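Local coordinates for protein SAM-dependent methyltransferase (Thiobacillus denitrificans, PDB 5EPE) that probably acts as a methyltransferase using S-adenosyl-L-methionine, and is captured here with the spent cofactor S-adenosyl-L-homocysteine, at residues Asp180-Val185 and Val242-Ala247; Val104-Cys109 and Ile135-Glu140. All coordinates share one frame; numbering follows the deposited sequence.

Overall arrangement
Both contacts are strand pairs of one seven-stranded mixed sheet, the Rossmann-like core of class I methyltransferases, and both are buried. Contact 2 joins the parallel strands 104-110 and 134-143 nearer the middle of the chain. Contact 1 joins the antiparallel strands 238-247 and 179-186, the latter outermost within the chain. Strand 134-143 lies beside strand 238-247: L245 N to I136 O is a probable hydrogen bond of 2.7 Å, and the A244 methyl touches I135 and L137. Chemistry follows position. Contact 2 has chiefly aliphatic side chains and regular parallel bonding, whereas contact 1 carries a bulge and two carboxylates paired with arginines of a second subunit.

Contact 1: residues Asp180-Val185 and Val242-Ala247; sequences DVVEMV and VFALMA
D180 and M246 exchange two backbone bonds, D180 N to M246 O at 2.9 Å and M246 N to D180 O at 3.0 Å. V185 and V242 form a similar pair at the other end. Between them V182 is the extra residue of a beta bulge. Its N donates to A244 O at 2.8 Å, while A244 N donates almost straight (171°) to E183 O, one residue further on. V182 spreads its methyls over the selenomethionine M246, with CG1 4.0 Å from M246 SE, and CG2 also reaches A244 CB at 3.9 Å. An alanine at V182 would probably open a gap beside A244 and leave the M246 selenium end freer to turn. On the face holding V181 and L245, the selenomethionine M184 has CG in the crowded position between backbone N and carbonyl carbon (chi1 64°), and its SE lies 4.0 Å from F243 CE2, an oblique Met-aromatic contact. F170 meets the F243 ring edge-to-face. E183 bends back at chi2, and OE2 takes M184 N at 2.8 Å through its anti lone pair; the same oxygen forms a salt bridge with R194 of the second subunit. D180 OD1 and OD2 are paired with R220 and R204 of that subunit. Charge at this border is thus matched across the interface, and the arginines would be expected to keep both carboxylates ionised, so the outermost strand of the chain serves the sheet through its backbone and the subunit contact through its acids.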
loop_
_atom_site.group_PDB
_atom_site.type_symbol
_atom_site.label_atom_id
_atom_site.label_comp_id
_atom_site.label_asym_id
_atom_site.label_seq_id
_atom_site.Cartn_x
_atom_site.Cartn_y
_atom_site.Cartn_z
ATOM N N ASP A 180 -12.821 17.635 32.557
ATOM C CA ASP A 180 -13.311 18.099 31.272
ATOM C C ASP A 180 -12.225 18.998 30.657
ATOM O O ASP A 180 -11.690 19.882 31.354
ATOM C CB ASP A 180 -14.567 18.946 31.436
ATOM C CG ASP A 180 -15.807 18.119 31.859
ATOM O OD1 ASP A 180 -15.978 16.941 31.424
ATOM O OD2 ASP A 180 -16.662 18.721 32.541
ATOM N N VAL A 181 -11.960 18.808 29.367
ATOM C CA VAL A 181 -11.213 19.761 28.606
ATOM C C VAL A 181 -12.183 20.844 28.188
ATOM O O VAL A 181 -13.132 20.582 27.399
ATOM C CB VAL A 181 -10.517 19.143 27.358
ATOM C CG1 VAL A 181 -9.835 20.213 26.515
ATOM C CG2 VAL A 181 -9.535 18.043 27.789
ATOM N N VAL A 182 -11.959 22.058 28.669
ATOM C CA VAL A 182 -12.887 23.154 28.390
ATOM C C VAL A 182 -12.417 24.174 27.384
ATOM O O VAL A 182 -13.190 25.056 27.019
ATOM C CB VAL A 182 -13.330 23.864 29.690
ATOM C CG1 VAL A 182 -14.084 22.882 30.562
ATOM C CG2 VAL A 182 -12.147 24.473 30.423
ATOM N N GLU A 183 -11.132 24.122 27.024
ATOM C CA GLU A 183 -10.578 24.976 25.993
ATOM C C GLU A 183 -9.228 24.427 25.595
ATOM O O GLU A 183 -8.607 23.672 26.336
ATOM C CB GLU A 183 -10.490 26.443 26.429
ATOM C CG GLU A 183 -11.543 27.367 25.760
ATOM C CD GLU A 183 -11.257 27.709 24.288
ATOM O OE1 GLU A 183 -11.934 28.596 23.689
ATOM O OE2 GLU A 183 -10.291 27.127 23.715
HETATM N N MSE A 184 -8.760 24.868 24.431
HETATM C CA MSE A 184 -7.400 24.537 24.005
HETATM C C MSE A 184 -6.939 25.445 22.917
HETATM O O MSE A 184 -7.744 25.866 22.053
HETATM C CB MSE A 184 -7.166 23.060 23.583
HETATM C CG MSE A 184 -7.977 22.749 22.381
HETATM SE SE MSE A 184 -7.848 20.832 21.795
HETATM C CE MSE A 184 -8.551 21.074 19.995
ATOM N N VAL A 185 -5.628 25.721 22.953
ATOM C CA VAL A 185 -4.963 26.509 21.907
ATOM C C VAL A 185 -3.701 25.716 21.560
ATOM O O VAL A 185 -2.855 25.472 22.405
ATOM C CB VAL A 185 -4.609 27.955 22.367
ATOM C CG1 VAL A 185 -3.874 28.760 21.281
ATOM C CG2 VAL A 185 -5.887 28.717 22.741
ATOM N N VAL A 242 -1.715 24.143 24.726
ATOM C CA VAL A 242 -2.209 24.409 26.079
ATOM C C VAL A 242 -3.677 24.000 26.192
ATOM O O VAL A 242 -4.519 24.432 25.417
ATOM C CB VAL A 242 -1.996 25.856 26.522
ATOM C CG1 VAL A 242 -2.416 26.028 27.953
ATOM C CG2 VAL A 242 -0.557 26.267 26.358
ATOM N N PHE A 243 -3.925 23.145 27.174
ATOM C CA PHE A 243 -5.201 22.540 27.455
ATOM C C PHE A 243 -5.732 23.066 28.784
ATOM O O PHE A 243 -5.030 23.047 29.804
ATOM C CB PHE A 243 -5.021 21.031 27.487
ATOM C CG PHE A 243 -4.452 20.483 26.215
ATOM C CD1 PHE A 243 -3.094 20.407 26.037
ATOM C CD2 PHE A 243 -5.295 20.043 25.189
ATOM C CE1 PHE A 243 -2.570 19.919 24.838
ATOM C CE2 PHE A 243 -4.776 19.473 24.034
ATOM C CZ PHE A 243 -3.413 19.464 23.845
ATOM N N ALA A 244 -6.975 23.532 28.757
ATOM C CA ALA A 244 -7.658 24.063 29.918
ATOM C C ALA A 244 -8.590 23.019 30.466
ATOM O O ALA A 244 -9.393 22.443 29.730
ATOM C CB ALA A 244 -8.450 25.340 29.531
ATOM N N LEU A 245 -8.470 22.762 31.763
ATOM C CA LEU A 245 -9.103 21.617 32.448
ATOM C C LEU A 245 -9.961 22.108 33.617
ATOM O O LEU A 245 -9.552 23.016 34.368
ATOM C CB LEU A 245 -8.062 20.663 32.996
ATOM C CG LEU A 245 -6.956 20.241 32.011
ATOM C CD1 LEU A 245 -6.009 19.308 32.726
ATOM C CD2 LEU A 245 -7.557 19.518 30.816
HETATM N N MSE A 246 -11.125 21.487 33.783
HETATM C CA MSE A 246 -11.906 21.626 35.015
HETATM C C MSE A 246 -12.359 20.271 35.498
HETATM O O MSE A 246 -12.953 19.489 34.732
HETATM C CB MSE A 246 -13.130 22.502 34.775
HETATM C CG MSE A 246 -12.786 23.901 34.342
HETATM SE SE MSE A 246 -14.378 25.040 33.935
HETATM C CE MSE A 246 -15.172 24.827 35.708
ATOM N N ALA A 247 -12.114 19.990 36.773
ATOM C CA ALA A 247 -12.454 18.695 37.374
ATOM C C ALA A 247 -13.943 18.457 37.271
ATOM O O ALA A 247 -14.698 19.376 37.527
ATOM C CB ALA A 247 -12.037 18.651 38.830
#

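Contact 2: residues Val104-Cys109 and Ile135-Glu140; sequences VDVAAC and IILMGE
L137 packs against V106 and A108 on one face of a parallel strand pair, and its atoms can be traced outward. CB sits 3.7 Å from A108 CB, methyl against methylene. CG, anti to the carbonyl carbon (chi1 -65°), turns back to V106 CG1 at 3.8 Å. CD1, anti to CA (chi2 -171°), faces the same two residues, 3.9 Å from V106 CG1 and slightly farther from A108 CB. L137 CD2 diverges to the methyl of A244 on the next strand, 3.8 Å from A244 CB. V106 and A108 therefore hold one flank of the leucine and A244 another.

The backbones run in step, each acceptor and donor alternating across the pair. I135 N donates to D105 O and A107 N to I135 O; L137 N then donates to A107 O, and C109 N to L137 O at 2.9 Å. G139 N closes the ladder on C109 O at 3.1 Å. A water lies 2.8 Å from C109 O and is also within hydrogen-bonding distance of E140 OE1, itself hydrogen-bonded to S113 OG. On the face opposite L137, the selenomethionine M138 folds at chi2 and chi3, bringing SE 4.2 Å from C109 CB.

The two strands and helix 119-127 between them form a beta-alpha-beta crossover of the methyltransferase fold, with the C109 side chain about 7 Å from bound S-adenosyl-L-homocysteine. The helix covers the C109 and M138 face through T122 and L126, and L32 and L34 meet L137 and V106 on the other. Strand 39-43 flanks 104-109 through V106, and strand 238-247 flanks 135-140.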
loop_
_atom_site.group_PDB
_atom_site.type_symbol
_atom_site.label_atom_id
_atom_site.label_comp_id
_atom_site.label_asym_id
_atom_site.label_seq_id
_atom_site.Cartn_x
_atom_site.Cartn_y
_atom_site.Cartn_z
ATOM N N VAL A 104 -6.394 30.357 43.605
ATOM C CA VAL A 104 -6.326 31.055 42.351
ATOM C C VAL A 104 -7.436 30.590 41.411
ATOM O O VAL A 104 -7.998 29.506 41.553
ATOM C CB VAL A 104 -4.915 30.934 41.705
ATOM C CG1 VAL A 104 -3.845 31.517 42.647
ATOM C CG2 VAL A 104 -4.574 29.492 41.367
ATOM N N ASP A 105 -7.737 31.449 40.444
ATOM C CA ASP A 105 -8.754 31.176 39.443
ATOM C C ASP A 105 -8.197 30.345 38.283
ATOM O O ASP A 105 -8.942 29.645 37.602
ATOM C CB ASP A 105 -9.304 32.511 38.958
ATOM C CG ASP A 105 -9.840 33.345 40.138
ATOM O OD1 ASP A 105 -10.700 32.809 40.848
ATOM O OD2 ASP A 105 -9.281 34.403 40.468
ATOM N N VAL A 106 -6.902 30.488 38.042
ATOM C CA VAL A 106 -6.185 29.738 37.010
ATOM C C VAL A 106 -4.850 29.263 37.579
ATOM O O VAL A 106 -4.021 30.084 38.044
ATOM C CB VAL A 106 -5.905 30.612 35.773
ATOM C CG1 VAL A 106 -5.176 29.803 34.696
ATOM C CG2 VAL A 106 -7.181 31.210 35.179
ATOM N N ALA A 107 -4.630 27.955 37.571
ATOM C CA ALA A 107 -3.369 27.384 38.028
ATOM C C ALA A 107 -2.729 26.648 36.854
ATOM O O ALA A 107 -3.350 25.748 36.242
ATOM C CB ALA A 107 -3.586 26.448 39.209
ATOM N N ALA A 108 -1.521 27.083 36.488
ATOM C CA ALA A 108 -0.920 26.716 35.191
ATOM C C ALA A 108 0.439 26.091 35.348
ATOM O O ALA A 108 1.214 26.489 36.178
ATOM C CB ALA A 108 -0.787 27.933 34.311
ATOM N N CYS A 109 0.732 25.099 34.519
ATOM C CA CYS A 109 2.090 24.652 34.298
ATOM C C CYS A 109 2.225 24.451 32.756
ATOM O O CYS A 109 1.704 23.483 32.186
ATOM C CB CYS A 109 2.376 23.360 35.043
ATOM S SG CYS A 109 4.108 22.792 34.847
ATOM N N ILE A 135 -9.766 27.006 36.713
ATOM C CA ILE A 135 -9.242 26.282 35.554
ATOM C C ILE A 135 -7.790 25.897 35.775
ATOM O O ILE A 135 -6.994 26.723 36.254
ATOM C CB ILE A 135 -9.356 27.162 34.300
ATOM C CG1 ILE A 135 -10.846 27.291 33.923
ATOM C CG2 ILE A 135 -8.575 26.595 33.120
ATOM C CD1 ILE A 135 -11.152 28.364 32.879
ATOM N N ILE A 136 -7.436 24.674 35.382
ATOM C CA ILE A 136 -6.041 24.223 35.368
ATOM C C ILE A 136 -5.572 24.273 33.891
ATOM O O ILE A 136 -6.313 23.817 32.995
ATOM C CB ILE A 136 -5.897 22.790 35.941
ATOM C CG1 ILE A 136 -6.250 22.824 37.437
ATOM C CG2 ILE A 136 -4.521 22.193 35.642
ATOM C CD1 ILE A 136 -6.432 21.483 38.141
ATOM N N LEU A 137 -4.378 24.820 33.683
ATOM C CA LEU A 137 -3.736 24.925 32.353
ATOM C C LEU A 137 -2.511 24.059 32.291
ATOM O O LEU A 137 -1.630 24.192 33.135
ATOM C CB LEU A 137 -3.275 26.331 32.030
ATOM C CG LEU A 137 -4.233 27.440 31.875
ATOM C CD1 LEU A 137 -3.482 28.674 31.338
ATOM C CD2 LEU A 137 -5.331 27.063 30.886
HETATM N N MSE A 138 -2.481 23.177 31.299
HETATM C CA MSE A 138 -1.323 22.297 31.048
HETATM C C MSE A 138 -0.853 22.500 29.629
HETATM O O MSE A 138 -1.633 22.359 28.688
HETATM C CB MSE A 138 -1.745 20.832 31.219
HETATM C CG MSE A 138 -2.194 20.481 32.662
HETATM SE SE MSE A 138 -0.708 20.722 33.974
HETATM C CE MSE A 138 0.404 19.281 33.349
ATOM N N GLY A 139 0.420 22.821 29.467
ATOM C CA GLY A 139 1.062 23.030 28.176
ATOM C C GLY A 139 1.905 21.760 27.943
ATOM O O GLY A 139 2.820 21.449 28.723
ATOM N N GLU A 140 1.570 21.004 26.886
ATOM C CA GLU A 140 2.133 19.660 26.710
ATOM C C GLU A 140 2.264 19.262 25.234
ATOM O O GLU A 140 1.397 19.631 24.422
ATOM C CB GLU A 140 1.251 18.602 27.412
ATOM C CG GLU A 140 1.220 18.647 28.946
ATOM C CD GLU A 140 2.552 18.239 29.526
ATOM O OE1 GLU A 140 2.902 18.764 30.619
ATOM O OE2 GLU A 140 3.228 17.359 28.923
HETATM O O HOH W 1 3.323 21.246 31.747
#